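Local coordinates for receptor-like protein kinase ANXUR1 (Arabidopsis thaliana, PDB 6FIG), which is a plant receptor-like kinase involved in reproduction, whose extracellular part carries tandem malectin-like folds and probably senses signals at the cell surface, at residues N33-A39 against M53-F58; I57-P61 against K139-S143; I112-A116 against N382-S386; N192-I198 against D248-R254; Y280-F286 against L364-F370. One frame throughout, in Å; residues are numbered along the deposited sequence. Where two conformers were deposited one is given.

Contact 1 (N33-A39 against M53-F58); sequences NSIHATA and MTARIF. With CA (calcium ion), chain I.
Met53 meets Ala39 twice. Its carbonyl O accepts the amide N of Ala39 at 2.9 Å. Its chain, bent at chi2 and chi3, folds back until SD lies 3.9 Å from Ala39 CB. The same carbonyl also meets Thr38 CG2. Thr54 faces Thr38 in a non-hydrogen-bonded pair. Its carbonyl O and OG1 serve the calcium ion instead, each at 2.4 Å, in a site shared with Ser7, Cys8, Pro51 and Asn154. Ala55 and Ala37 bond both ways: N of Ala55 gives to O of Ala37 in the carbonyl plane. This antiparallel ladder pairs strand 54-58 of the malectin-like fold with strand 35-38; strand 151-161 flanks strand 54-58 too. Arg56 runs out with CG anti to its backbone N (chi1 -173°), then turns at chi3 along Ser34. NH1 donates to Ser34 OG at 2.8 Å, tilted 22° from the guanidinium plane, and also to a water. NH2 stands 3.1 Å from His36 NE2, the two flat groups steeply inclined at 77°. Asp25 forms a salt bridge with NE. Ile57 N bonds to Ile35 O, while its CG1 packs 3.8 Å from Ala37 CB, on the face away from Arg56. Phe58 brings CD1 and CE1 against Ser34 CB.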
# COMPACT_ATOMS: atom_id res chain seq x y z
N ASN A 33 21.44 13.53 -21.04
CA ASN A 33 22.53 12.71 -20.53
C ASN A 33 22.67 13.05 -19.07
O ASN A 33 22.26 14.11 -18.63
CB ASN A 33 23.83 13.01 -21.26
CG ASN A 33 23.78 12.59 -22.71
OD1 ASN A 33 23.37 13.37 -23.58
ND2 ASN A 33 24.15 11.34 -22.98
N SER A 34 23.23 12.13 -18.30
CA SER A 34 23.34 12.29 -16.86
C SER A 34 24.23 11.20 -16.35
O SER A 34 24.46 10.22 -17.06
CB SER A 34 21.97 12.17 -16.18
OG SER A 34 21.36 10.93 -16.52
N ILE A 35 24.74 11.37 -15.14
CA ILE A 35 25.46 10.30 -14.46
C ILE A 35 24.94 10.13 -13.04
O ILE A 35 24.33 11.06 -12.46
CB ILE A 35 26.98 10.54 -14.40
CG1 ILE A 35 27.30 11.87 -13.70
CG2 ILE A 35 27.57 10.43 -15.80
CD1 ILE A 35 28.78 12.08 -13.47
N HIS A 36 25.17 8.93 -12.51
CA HIS A 36 24.93 8.60 -11.10
C HIS A 36 25.99 9.28 -10.26
O HIS A 36 27.15 9.41 -10.71
CB HIS A 36 25.07 7.09 -10.85
CG HIS A 36 24.02 6.25 -11.52
ND1 HIS A 36 23.86 4.91 -11.23
CD2 HIS A 36 23.09 6.55 -12.46
CE1 HIS A 36 22.88 4.42 -11.97
NE2 HIS A 36 22.40 5.40 -12.72
N ALA A 37 25.64 9.68 -9.05
CA ALA A 37 26.62 10.21 -8.11
C ALA A 37 26.23 9.81 -6.70
O ALA A 37 25.05 9.72 -6.37
CB ALA A 37 26.73 11.72 -8.22
N THR A 38 27.24 9.59 -5.86
CA THR A 38 27.02 9.32 -4.45
C THR A 38 27.55 10.50 -3.65
O THR A 38 28.66 11.00 -3.93
CB THR A 38 27.70 8.01 -4.03
OG1 THR A 38 27.33 6.98 -4.96
CG2 THR A 38 27.26 7.60 -2.62
N ALA A 39 26.78 10.93 -2.66
CA ALA A 39 27.17 12.04 -1.79
C ALA A 39 28.43 11.68 -1.01
O ALA A 39 28.58 10.54 -0.59
CB ALA A 39 26.06 12.39 -0.83
N MET A 53 21.42 9.57 -0.32
CA MET A 53 22.86 9.49 -0.55
C MET A 53 23.24 9.27 -2.01
O MET A 53 24.43 9.28 -2.33
CB MET A 53 23.50 8.41 0.33
CG MET A 53 23.53 8.81 1.80
SD MET A 53 24.57 10.25 2.13
CE MET A 53 26.21 9.56 2.00
N THR A 54 22.27 9.08 -2.88
CA THR A 54 22.52 8.87 -4.30
C THR A 54 21.75 9.90 -5.08
O THR A 54 20.63 10.22 -4.72
CB THR A 54 22.08 7.47 -4.72
OG1 THR A 54 20.76 7.22 -4.17
CG2 THR A 54 23.06 6.45 -4.20
N ALA A 55 22.34 10.40 -6.16
CA ALA A 55 21.69 11.40 -6.98
C ALA A 55 21.95 11.12 -8.44
O ALA A 55 22.86 10.37 -8.79
CB ALA A 55 22.19 12.79 -6.62
N ARG A 56 21.12 11.72 -9.27
CA ARG A 56 21.43 11.87 -10.67
C ARG A 56 21.76 13.34 -10.87
O ARG A 56 21.07 14.21 -10.34
CB ARG A 56 20.23 11.46 -11.52
CG ARG A 56 20.55 11.44 -13.00
CD ARG A 56 19.47 10.76 -13.81
NE ARG A 56 19.40 9.33 -13.53
CZ ARG A 56 20.23 8.39 -14.00
NH1 ARG A 56 21.26 8.70 -14.79
NH2 ARG A 56 20.01 7.13 -13.66
N ILE A 57 22.79 13.62 -11.67
CA ILE A 57 23.28 14.98 -11.90
C ILE A 57 23.06 15.32 -13.38
O ILE A 57 23.44 14.53 -14.25
CB ILE A 57 24.79 15.09 -11.59
CG1 ILE A 57 25.14 14.48 -10.22
CG2 ILE A 57 25.24 16.55 -11.64
CD1 ILE A 57 24.47 15.13 -9.03
N PHE A 58 22.44 16.48 -13.64
CA PHE A 58 22.16 16.96 -14.99
C PHE A 58 22.93 18.24 -15.25
O PHE A 58 22.76 19.22 -14.53
CB PHE A 58 20.65 17.26 -15.17
CG PHE A 58 19.75 16.12 -14.81
CD1 PHE A 58 19.78 14.96 -15.55
CD2 PHE A 58 18.85 16.23 -13.75
CE1 PHE A 58 18.93 13.90 -15.26
CE2 PHE A 58 18.00 15.16 -13.44
CZ PHE A 58 18.06 14.01 -14.19
CA CA I . 18.87 8.57 -4.79
O HOH W 1 23.30 7.18 -16.04

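Contact 2 (I57-P61 against K139-S143); sequences IFTAP and KFTPS
The backbones of 57-61 and 139-143 approach at Pro61 and Thr141, whose CA atoms are 4.4 Å apart. No hydrogen bond joins the two segments. The closest backbone approach is a CA-H...O contact, Pro61 CA to Phe140 O at 3.2 Å, with 142° at the hydrogen. Residues 59-61 lead on from strand 54-58 toward strand 62-67. That second strand is the antiparallel neighbour of 135-142 in the five-stranded sheet, and backbone bonding between Phe140 and Ala62 takes up the pairing. The contact thus sits where the chain passes from one sheet of the malectin-like fold to another.

Phe58 and Phe140 fill the inner side. Phe58 CE2 lies over one face of the Phe140 ring, 3.8 Å above its plane and shifted toward the rim. CD2 of Phe58 meets Phe140 CB at 3.7 Å. The ring planes are inclined at 35°, an oblique pairing. Both side chains also touch Ile153 of strand 151-161. Pro142 packs on the backbone of 58-60: its CG lies 3.6 Å from Phe58 O, and its CD meets the carbonyl carbon of Ala60. Farther out, Pro61 CB meets Lys139 CE, and Pro61 CG meets Thr141 CG2. The cohesion between these segments is therefore mainly apolar, resting on ring and proline packing, with the CA-H...O contact as a modest polar addition.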
# COMPACT_ATOMS: atom_id res chain seq x y z
N ILE A 57 22.79 13.62 -11.67
CA ILE A 57 23.28 14.98 -11.90
C ILE A 57 23.06 15.32 -13.38
O ILE A 57 23.44 14.53 -14.25
CB ILE A 57 24.79 15.09 -11.59
CG1 ILE A 57 25.14 14.48 -10.22
CG2 ILE A 57 25.24 16.55 -11.64
CD1 ILE A 57 24.47 15.13 -9.03
N PHE A 58 22.44 16.48 -13.64
CA PHE A 58 22.16 16.96 -14.99
C PHE A 58 22.93 18.24 -15.25
O PHE A 58 22.76 19.22 -14.53
CB PHE A 58 20.65 17.26 -15.17
CG PHE A 58 19.75 16.12 -14.81
CD1 PHE A 58 19.78 14.96 -15.55
CD2 PHE A 58 18.85 16.23 -13.75
CE1 PHE A 58 18.93 13.90 -15.26
CE2 PHE A 58 18.00 15.16 -13.44
CZ PHE A 58 18.06 14.01 -14.19
N THR A 59 23.77 18.25 -16.28
CA THR A 59 24.48 19.48 -16.68
C THR A 59 23.88 20.15 -17.91
O THR A 59 24.41 21.14 -18.40
CB THR A 59 25.98 19.22 -16.88
OG1 THR A 59 26.15 18.25 -17.91
CG2 THR A 59 26.58 18.70 -15.59
N ALA A 60 22.78 19.58 -18.39
CA ALA A 60 21.96 20.17 -19.45
C ALA A 60 20.55 19.61 -19.22
O ALA A 60 20.36 18.74 -18.37
CB ALA A 60 22.53 19.79 -20.83
N PRO A 61 19.55 20.12 -19.96
CA PRO A 61 18.20 19.66 -19.67
C PRO A 61 18.01 18.15 -19.81
O PRO A 61 18.70 17.49 -20.60
CB PRO A 61 17.33 20.43 -20.68
CG PRO A 61 18.11 21.64 -21.00
CD PRO A 61 19.55 21.19 -20.98
N LYS A 139 10.66 17.71 -16.23
CA LYS A 139 11.81 18.29 -16.93
C LYS A 139 12.67 19.07 -15.97
O LYS A 139 12.17 19.98 -15.27
CB LYS A 139 11.36 19.22 -18.05
CG LYS A 139 12.53 19.83 -18.81
CD LYS A 139 12.08 20.61 -20.03
CE LYS A 139 13.23 20.68 -21.00
NZ LYS A 139 13.04 21.64 -22.12
N PHE A 140 13.96 18.72 -15.93
CA PHE A 140 14.98 19.41 -15.15
C PHE A 140 15.81 20.28 -16.07
O PHE A 140 16.41 19.78 -17.01
CB PHE A 140 15.89 18.40 -14.43
CG PHE A 140 15.21 17.70 -13.29
CD1 PHE A 140 14.34 16.64 -13.52
CD2 PHE A 140 15.41 18.11 -11.96
CE1 PHE A 140 13.71 15.98 -12.47
CE2 PHE A 140 14.78 17.46 -10.91
CZ PHE A 140 13.91 16.40 -11.16
N THR A 141 15.87 21.59 -15.82
CA THR A 141 16.61 22.51 -16.66
C THR A 141 17.59 23.33 -15.83
O THR A 141 17.15 24.22 -15.09
CB THR A 141 15.69 23.49 -17.39
OG1 THR A 141 14.73 22.75 -18.13
CG2 THR A 141 16.49 24.41 -18.31
N PRO A 142 18.90 23.05 -15.93
CA PRO A 142 19.89 23.89 -15.26
C PRO A 142 19.72 25.37 -15.65
O PRO A 142 19.34 25.67 -16.79
CB PRO A 142 21.23 23.34 -15.78
CG PRO A 142 20.93 21.93 -16.12
CD PRO A 142 19.54 21.94 -16.67
N SER A 143 19.97 26.27 -14.71
CA SER A 143 19.86 27.70 -15.00
C SER A 143 20.77 28.09 -16.17
O SER A 143 21.95 27.76 -16.18
CB SER A 143 20.26 28.53 -13.78
OG SER A 143 20.31 29.91 -14.11

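Contact 3 (I112-A116 against N382-S386); sequences ITCQA and NPEPS. With NAG (2-acetamido-2-deoxy-beta-D-glucopyranose), chain C.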
# COMPACT_ATOMS: atom_id res chain seq x y z
N ILE A 112 20.94 26.73 -0.49
CA ILE A 112 20.43 27.91 0.24
C ILE A 112 19.15 27.60 1.02
O ILE A 112 18.98 28.05 2.17
CB ILE A 112 20.22 29.11 -0.73
CG1 ILE A 112 21.57 29.60 -1.24
CG2 ILE A 112 19.47 30.25 -0.05
CD1 ILE A 112 21.48 30.55 -2.42
N THR A 113 18.24 26.85 0.41
CA THR A 113 16.99 26.48 1.08
C THR A 113 17.28 25.66 2.33
O THR A 113 16.71 25.94 3.40
CB THR A 113 16.04 25.75 0.12
OG1 THR A 113 15.86 26.56 -1.05
CG2 THR A 113 14.67 25.50 0.78
N CYS A 114 18.17 24.68 2.22
CA CYS A 114 18.58 23.84 3.35
C CYS A 114 19.24 24.64 4.47
O CYS A 114 18.92 24.43 5.65
CB CYS A 114 19.50 22.71 2.89
SG CYS A 114 18.55 21.37 2.14
N GLN A 115 20.11 25.57 4.11
CA GLN A 115 20.77 26.45 5.10
C GLN A 115 19.73 27.28 5.87
O GLN A 115 19.78 27.35 7.11
CB GLN A 115 21.78 27.35 4.42
CG GLN A 115 22.70 28.11 5.36
CD GLN A 115 23.70 28.98 4.62
OE1 GLN A 115 23.63 29.12 3.39
NE2 GLN A 115 24.63 29.57 5.35
N ALA A 116 18.79 27.89 5.15
CA ALA A 116 17.72 28.71 5.77
C ALA A 116 16.83 27.92 6.72
O ALA A 116 16.45 28.42 7.77
CB ALA A 116 16.87 29.38 4.69
N ASN A 382 14.28 31.61 -3.40
CA ASN A 382 15.03 30.93 -2.36
C ASN A 382 14.94 31.80 -1.12
O ASN A 382 14.91 33.03 -1.23
CB ASN A 382 16.48 30.70 -2.76
CG ASN A 382 16.61 29.87 -4.02
OD1 ASN A 382 16.13 28.74 -4.10
ND2 ASN A 382 17.28 30.44 -5.02
N PRO A 383 14.87 31.18 0.07
CA PRO A 383 14.85 31.98 1.30
C PRO A 383 16.18 32.69 1.58
O PRO A 383 17.21 32.36 0.97
CB PRO A 383 14.51 30.95 2.38
CG PRO A 383 14.94 29.63 1.81
CD PRO A 383 14.75 29.74 0.34
N GLU A 384 16.12 33.69 2.46
CA GLU A 384 17.31 34.43 2.88
C GLU A 384 18.22 33.53 3.73
O GLU A 384 17.71 32.69 4.48
CB GLU A 384 16.90 35.68 3.67
CG GLU A 384 16.21 36.76 2.84
CD GLU A 384 17.18 37.71 2.16
OE1 GLU A 384 18.15 37.24 1.53
OE2 GLU A 384 16.99 38.94 2.26
N PRO A 385 19.55 33.72 3.64
CA PRO A 385 20.51 32.69 4.10
C PRO A 385 20.38 32.29 5.58
O PRO A 385 20.35 31.09 5.88
CB PRO A 385 21.89 33.34 3.85
CG PRO A 385 21.64 34.61 3.11
CD PRO A 385 20.22 35.01 3.40
N SER A 386 20.29 33.27 6.47
CA SER A 386 20.23 33.03 7.92
C SER A 386 18.80 32.75 8.38
O SER A 386 18.30 31.63 8.25
CB SER A 386 20.80 34.24 8.68
OG SER A 386 20.74 34.04 10.08
C1 NAG C . 18.44 33.02 -7.99
C2 NAG C . 18.31 34.50 -8.30
C3 NAG C . 19.39 35.32 -7.60
C4 NAG C . 19.47 34.97 -6.12
C5 NAG C . 19.65 33.46 -5.95
C6 NAG C . 19.69 33.02 -4.49
C7 NAG C . 17.36 34.86 -10.55
C8 NAG C . 17.70 34.98 -12.01
N2 NAG C . 18.41 34.66 -9.74
O3 NAG C . 19.13 36.71 -7.77
O4 NAG C . 20.61 35.66 -5.57
O5 NAG C . 18.55 32.80 -6.58
O6 NAG C . 18.44 33.30 -3.85
O7 NAG C . 16.22 34.96 -10.16
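Ala116 and Pro383 make the tight part of this contact. Ala116 CB sits 3.5 Å from Pro383 CG, closer than usual for two carbons, and 3.4 Å from Glu384 O. One turn earlier, Thr113 OG1 lies against Pro383 CD; its hydrogen bond goes to Ser109 O. Ile112 turns CG2 to Pro383 O, 3.3 Å away, and sends CG1 and CD1 toward a bound sugar. The last modelled residues, extended through 382-384 and bending at Pro385, lie against helix 110-117 of the malectin-like fold without any hydrogen bond between the two segments. Asn382 joins this packing to a glycan. Its ND2 makes weak bonds to O5 and O6 of the N-acetylglucosamine and a further bond to Asn107 O, while OD1 accepts from Ser109 N. Ile112 CD1 approaches C6 of that sugar at 3.7 Å. The other end is looser and more exposed: Gln115 CG is 3.8 Å from Pro385 O, which also faces Ala116 CA.

Contact 4 (N192-I198 against D248-R254); sequences NVGGQDI and DIYKTAR. With CA (calcium ion), chain H.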
# COMPACT_ATOMS: atom_id res chain seq x y z
N ASN A 192 0.30 17.24 12.59
CA ASN A 192 -0.53 16.61 13.61
C ASN A 192 -0.51 17.53 14.82
O ASN A 192 0.46 17.54 15.58
CB ASN A 192 0.02 15.23 13.99
CG ASN A 192 -0.85 14.50 14.97
OD1 ASN A 192 -1.98 14.95 15.23
ND2 ASN A 192 -0.36 13.41 15.54
N VAL A 193 -1.58 18.30 14.98
CA VAL A 193 -1.67 19.29 16.05
C VAL A 193 -1.89 18.57 17.40
O VAL A 193 -2.83 17.78 17.56
CB VAL A 193 -2.74 20.36 15.74
CG1 VAL A 193 -2.87 21.33 16.91
CG2 VAL A 193 -2.35 21.13 14.49
N GLY A 194 -0.98 18.83 18.32
CA GLY A 194 -1.03 18.25 19.65
C GLY A 194 -0.56 16.82 19.75
O GLY A 194 -0.65 16.23 20.83
N GLY A 195 -0.04 16.24 18.66
CA GLY A 195 0.35 14.83 18.66
C GLY A 195 1.74 14.63 18.11
O GLY A 195 2.36 15.57 17.61
N GLN A 196 2.20 13.39 18.19
CA GLN A 196 3.52 13.02 17.71
C GLN A 196 3.54 12.95 16.18
O GLN A 196 2.51 12.80 15.54
CB GLN A 196 3.95 11.67 18.29
CG GLN A 196 4.13 11.67 19.80
CD GLN A 196 4.52 10.31 20.36
OE1 GLN A 196 3.80 9.73 21.18
NE2 GLN A 196 5.67 9.80 19.94
N ASP A 197 4.74 13.03 15.61
CA ASP A 197 4.91 12.80 14.19
C ASP A 197 4.22 11.49 13.79
O ASP A 197 4.38 10.46 14.47
CB ASP A 197 6.38 12.67 13.79
CG ASP A 197 7.20 13.96 13.94
OD1 ASP A 197 6.66 15.06 14.19
OD2 ASP A 197 8.44 13.85 13.80
N ILE A 198 3.50 11.53 12.68
CA ILE A 198 2.94 10.35 12.06
C ILE A 198 3.78 10.07 10.81
O ILE A 198 3.73 10.88 9.88
CB ILE A 198 1.48 10.56 11.64
CG1 ILE A 198 0.61 10.95 12.84
CG2 ILE A 198 0.93 9.29 11.00
CD1 ILE A 198 -0.80 11.34 12.48
N ASP A 248 -5.20 8.83 13.69
CA ASP A 248 -4.37 9.38 14.75
C ASP A 248 -4.31 10.90 14.78
O ASP A 248 -4.13 11.46 15.87
CB ASP A 248 -2.97 8.75 14.75
CG ASP A 248 -2.93 7.39 15.50
OD1 ASP A 248 -3.89 7.00 16.21
OD2 ASP A 248 -1.91 6.69 15.40
N ILE A 249 -4.51 11.58 13.65
CA ILE A 249 -4.60 13.04 13.65
C ILE A 249 -5.75 13.48 14.56
O ILE A 249 -5.59 14.39 15.40
CB ILE A 249 -4.87 13.58 12.21
CG1 ILE A 249 -3.63 13.38 11.35
CG2 ILE A 249 -5.36 15.03 12.22
CD1 ILE A 249 -2.42 14.17 11.77
N TYR A 250 -6.89 12.81 14.40
CA TYR A 250 -8.12 13.19 15.10
C TYR A 250 -8.12 12.79 16.57
O TYR A 250 -8.90 13.34 17.34
CB TYR A 250 -9.32 12.64 14.33
CG TYR A 250 -9.39 13.20 12.93
CD1 TYR A 250 -9.62 14.55 12.72
CD2 TYR A 250 -9.17 12.40 11.82
CE1 TYR A 250 -9.67 15.08 11.45
CE2 TYR A 250 -9.23 12.92 10.54
CZ TYR A 250 -9.44 14.26 10.35
OH TYR A 250 -9.50 14.80 9.09
N LYS A 251 -7.24 11.87 16.97
CA LYS A 251 -7.17 11.42 18.37
C LYS A 251 -6.29 12.29 19.28
O LYS A 251 -6.17 12.00 20.49
CB LYS A 251 -6.70 9.95 18.44
CG LYS A 251 -7.69 9.00 17.82
CD LYS A 251 -7.16 7.56 17.78
CE LYS A 251 -8.12 6.68 16.99
NZ LYS A 251 -7.64 5.27 16.82
N THR A 252 -5.66 13.32 18.73
CA THR A 252 -4.93 14.28 19.52
C THR A 252 -5.29 15.69 19.10
O THR A 252 -5.62 15.94 17.94
CB THR A 252 -3.41 14.13 19.41
OG1 THR A 252 -3.04 14.22 18.03
CG2 THR A 252 -2.94 12.79 20.01
N ALA A 253 -5.15 16.62 20.03
CA ALA A 253 -5.42 18.02 19.75
C ALA A 253 -4.58 18.93 20.64
O ALA A 253 -4.06 18.51 21.69
CB ALA A 253 -6.91 18.33 19.95
N ARG A 254 -4.44 20.17 20.21
CA ARG A 254 -3.92 21.23 21.06
C ARG A 254 -5.11 22.09 21.41
O ARG A 254 -5.93 22.42 20.54
CB ARG A 254 -2.83 22.04 20.38
CG ARG A 254 -2.10 23.01 21.30
CD ARG A 254 -0.95 23.71 20.61
NE ARG A 254 0.05 22.75 20.14
CZ ARG A 254 0.96 22.15 20.91
NH1 ARG A 254 1.07 22.44 22.21
NH2 ARG A 254 1.82 21.29 20.38
CA CA H . -3.81 15.81 16.36
O HOH W 2 -1.99 11.88 17.24
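Asn192 OD1 and Thr252 OG1 lie 3.1 Å apart without bonding to each other, because both bind the same calcium ion. OD1 reaches it at 2.3 Å and OG1 at 2.4 Å. The carbonyls of Val193, Ile249 and Thr252 add three more ligands, and Asn365 O supplies the sixth. With CG of Asn192 turned opposite the backbone N, chi1 -176°, the amide reaches across to the metal. ND2, at the other corner of the amide, donates to Gln196 O at 2.9 Å; together with the metal bond of OD1, this fixes the rotation of the amide. ND2 also gives to a water, which in turn donates to Asp248 O and lies 2.7 Å from Thr252 OG1. In this malectin-like fold the calcium joins the type II turn 192-195 to the passage from helix 247-250 into strand 252-255. Gly194, at positive phi, brings its CA to 3.7 Å from Ala253 O. The side chains of Val193 and Arg254 cross at about a right angle, CG1 against CB; the guanidinium of Arg254 reaches on to Asp214 in a salt bridge. Beside the metal, Ile249 CD1 touches both Asn192 CB and Ile198 CD1, the second at a tight 3.3 Å.

Contact 5 (Y280-F286 against L364-F370); sequences YILRLHF and LNGLEIF. With CA (calcium ion), chain H.
Glu368 OE1 is gripped by His285 NE2 and a water. NE2 donates at 2.8 Å, almost in the ring plane, and meets OE1 on its anti side, 32° out of the carboxylate plane. The water bridges OE1 to Arg283 NH1. The pair lies on two central antiparallel strands of a malectin-like fold, 278-287 and 363-372. Other partners steady the three polar groups: Arg190 forms a salt bridge with OE2 of Glu368, Asp331 with Arg283, and Tyr250 OH bonds to ND1 of His285. A charged neighbourhood of this kind would probably favour an ionised Glu368. A chi1 of 180° lays the Arg283 side chain alongside that of Glu368, with CD 3.4 Å from OE1. On the reverse face, Leu284 and Leu367 lie side by side, CD1 to CD1 at 3.6 Å. Leu282 and Ile369 run together likewise. Leu364 CD1 touches both Leu284 CB and Phe286 CE1, each at 3.7 Å. At one end Asn365 and Gly366 both face His285, a classic beta bulge. His285 O takes both amides, N of Asn365 at 2.9 Å and N of Gly366 at 3.2 Å, and Asn365 O binds the calcium ion at 2.4 Å.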
# COMPACT_ATOMS: atom_id res chain seq x y z
N TYR A 280 -3.14 30.79 -0.56
CA TYR A 280 -2.95 29.57 0.22
C TYR A 280 -4.28 29.06 0.78
O TYR A 280 -5.18 29.85 1.09
CB TYR A 280 -1.99 29.81 1.40
CG TYR A 280 -0.60 30.11 0.91
CD1 TYR A 280 0.34 29.09 0.81
CD2 TYR A 280 -0.24 31.39 0.53
CE1 TYR A 280 1.61 29.34 0.33
CE2 TYR A 280 1.04 31.65 0.03
CZ TYR A 280 1.95 30.61 -0.07
OH TYR A 280 3.23 30.83 -0.56
N ILE A 281 -4.38 27.75 0.89
CA ILE A 281 -5.51 27.10 1.54
C ILE A 281 -5.00 26.57 2.85
O ILE A 281 -4.01 25.84 2.89
CB ILE A 281 -6.11 25.97 0.68
CG1 ILE A 281 -6.76 26.57 -0.55
CG2 ILE A 281 -7.15 25.17 1.48
CD1 ILE A 281 -7.15 25.54 -1.58
N LEU A 282 -5.68 26.91 3.95
CA LEU A 282 -5.44 26.28 5.24
C LEU A 282 -6.58 25.32 5.48
O LEU A 282 -7.76 25.71 5.46
CB LEU A 282 -5.41 27.30 6.38
CG LEU A 282 -4.18 28.19 6.48
CD1 LEU A 282 -4.19 29.25 5.38
CD2 LEU A 282 -4.14 28.83 7.85
N ARG A 283 -6.22 24.06 5.66
CA ARG A 283 -7.15 23.00 6.00
C ARG A 283 -7.03 22.69 7.47
O ARG A 283 -6.00 22.20 7.92
CB ARG A 283 -6.84 21.73 5.18
CG ARG A 283 -7.80 20.61 5.52
CD ARG A 283 -7.75 19.50 4.51
NE ARG A 283 -8.44 19.94 3.32
CZ ARG A 283 -8.66 19.20 2.25
NH1 ARG A 283 -8.21 17.93 2.19
NH2 ARG A 283 -9.37 19.71 1.26
N LEU A 284 -8.08 23.02 8.24
CA LEU A 284 -8.08 22.80 9.68
C LEU A 284 -8.86 21.55 9.95
O LEU A 284 -9.99 21.42 9.51
CB LEU A 284 -8.72 23.99 10.41
CG LEU A 284 -7.79 25.20 10.62
CD1 LEU A 284 -7.29 25.84 9.35
CD2 LEU A 284 -8.54 26.24 11.44
N HIS A 285 -8.23 20.61 10.65
CA HIS A 285 -8.82 19.33 10.98
C HIS A 285 -9.32 19.36 12.43
O HIS A 285 -8.56 19.75 13.33
CB HIS A 285 -7.78 18.22 10.84
CG HIS A 285 -7.34 17.97 9.44
ND1 HIS A 285 -7.96 17.05 8.62
CD2 HIS A 285 -6.35 18.52 8.71
CE1 HIS A 285 -7.35 17.04 7.45
NE2 HIS A 285 -6.37 17.92 7.48
N PHE A 286 -10.55 18.91 12.63
CA PHE A 286 -11.17 18.91 13.97
C PHE A 286 -11.81 17.59 14.30
O PHE A 286 -12.36 16.93 13.43
CB PHE A 286 -12.26 19.97 14.07
CG PHE A 286 -11.80 21.37 13.82
CD1 PHE A 286 -11.20 22.12 14.83
CD2 PHE A 286 -12.08 22.00 12.60
CE1 PHE A 286 -10.84 23.44 14.61
CE2 PHE A 286 -11.72 23.31 12.38
CZ PHE A 286 -11.11 24.04 13.39
N LEU A 364 -7.72 22.36 18.10
CA LEU A 364 -7.42 22.03 16.73
C LEU A 364 -6.71 20.67 16.73
O LEU A 364 -5.87 20.42 17.61
CB LEU A 364 -6.52 23.11 16.12
CG LEU A 364 -6.11 22.91 14.64
CD1 LEU A 364 -7.31 22.98 13.72
CD2 LEU A 364 -5.09 23.97 14.27
N ASN A 365 -7.03 19.81 15.76
CA ASN A 365 -6.44 18.45 15.71
C ASN A 365 -5.38 18.25 14.64
O ASN A 365 -4.49 17.42 14.79
CB ASN A 365 -7.53 17.40 15.52
CG ASN A 365 -8.61 17.44 16.60
OD1 ASN A 365 -9.33 18.45 16.71
ND2 ASN A 365 -8.78 16.34 17.36
N GLY A 366 -5.46 19.01 13.56
CA GLY A 366 -4.52 18.88 12.45
C GLY A 366 -4.54 20.13 11.61
O GLY A 366 -5.51 20.91 11.65
N LEU A 367 -3.49 20.30 10.80
CA LEU A 367 -3.40 21.47 9.95
C LEU A 367 -2.58 21.19 8.72
O LEU A 367 -1.46 20.74 8.83
CB LEU A 367 -2.76 22.64 10.70
CG LEU A 367 -2.60 23.97 9.97
CD1 LEU A 367 -3.93 24.57 9.48
CD2 LEU A 367 -1.89 24.95 10.88
N GLU A 368 -3.13 21.53 7.56
CA GLU A 368 -2.36 21.50 6.32
C GLU A 368 -2.43 22.85 5.67
O GLU A 368 -3.47 23.53 5.72
CB GLU A 368 -2.90 20.44 5.39
CG GLU A 368 -2.78 19.04 5.95
CD GLU A 368 -3.52 18.05 5.10
OE1 GLU A 368 -4.76 17.99 5.18
OE2 GLU A 368 -2.88 17.34 4.25
N ILE A 369 -1.33 23.26 5.04
CA ILE A 369 -1.27 24.52 4.31
C ILE A 369 -0.82 24.20 2.89
O ILE A 369 0.23 23.58 2.72
CB ILE A 369 -0.33 25.52 4.97
CG1 ILE A 369 -0.82 25.79 6.41
CG2 ILE A 369 -0.27 26.79 4.13
CD1 ILE A 369 0.02 26.74 7.19
N PHE A 370 -1.63 24.60 1.92
CA PHE A 370 -1.33 24.39 0.48
C PHE A 370 -1.21 25.71 -0.27
O PHE A 370 -2.00 26.62 -0.07
CB PHE A 370 -2.45 23.60 -0.16
CG PHE A 370 -2.69 22.28 0.48
CD1 PHE A 370 -1.88 21.18 0.19
CD2 PHE A 370 -3.73 22.12 1.39
CE1 PHE A 370 -2.11 19.96 0.82
CE2 PHE A 370 -3.94 20.90 2.00
CZ PHE A 370 -3.14 19.83 1.72
CA CA H . -3.81 15.81 16.36
O HOH W 3 -6.38 16.36 3.72

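How the contacts relate
Contacts 1 and 2 share Ile57 and Phe58, and their centres are 12 Å apart: strand 54-58 pairs in contact 1, and its far end and the residues after it pack in contact 2. Contacts 4 and 5 form a second pair, also 12 Å between centres. They touch directly, with Arg254 N 3.0 Å from Leu364 O, and they complete one calcium site together. Contact 1 holds part of the other calcium site; its centre lies about 37 Å from that of contact 4. Contact 3, at the glycan, touches none of them. Its nearest atoms are about 9 Å from contact 2 and about 11 Å from contact 5, and the chain loop it closes encloses contacts 4 and 5.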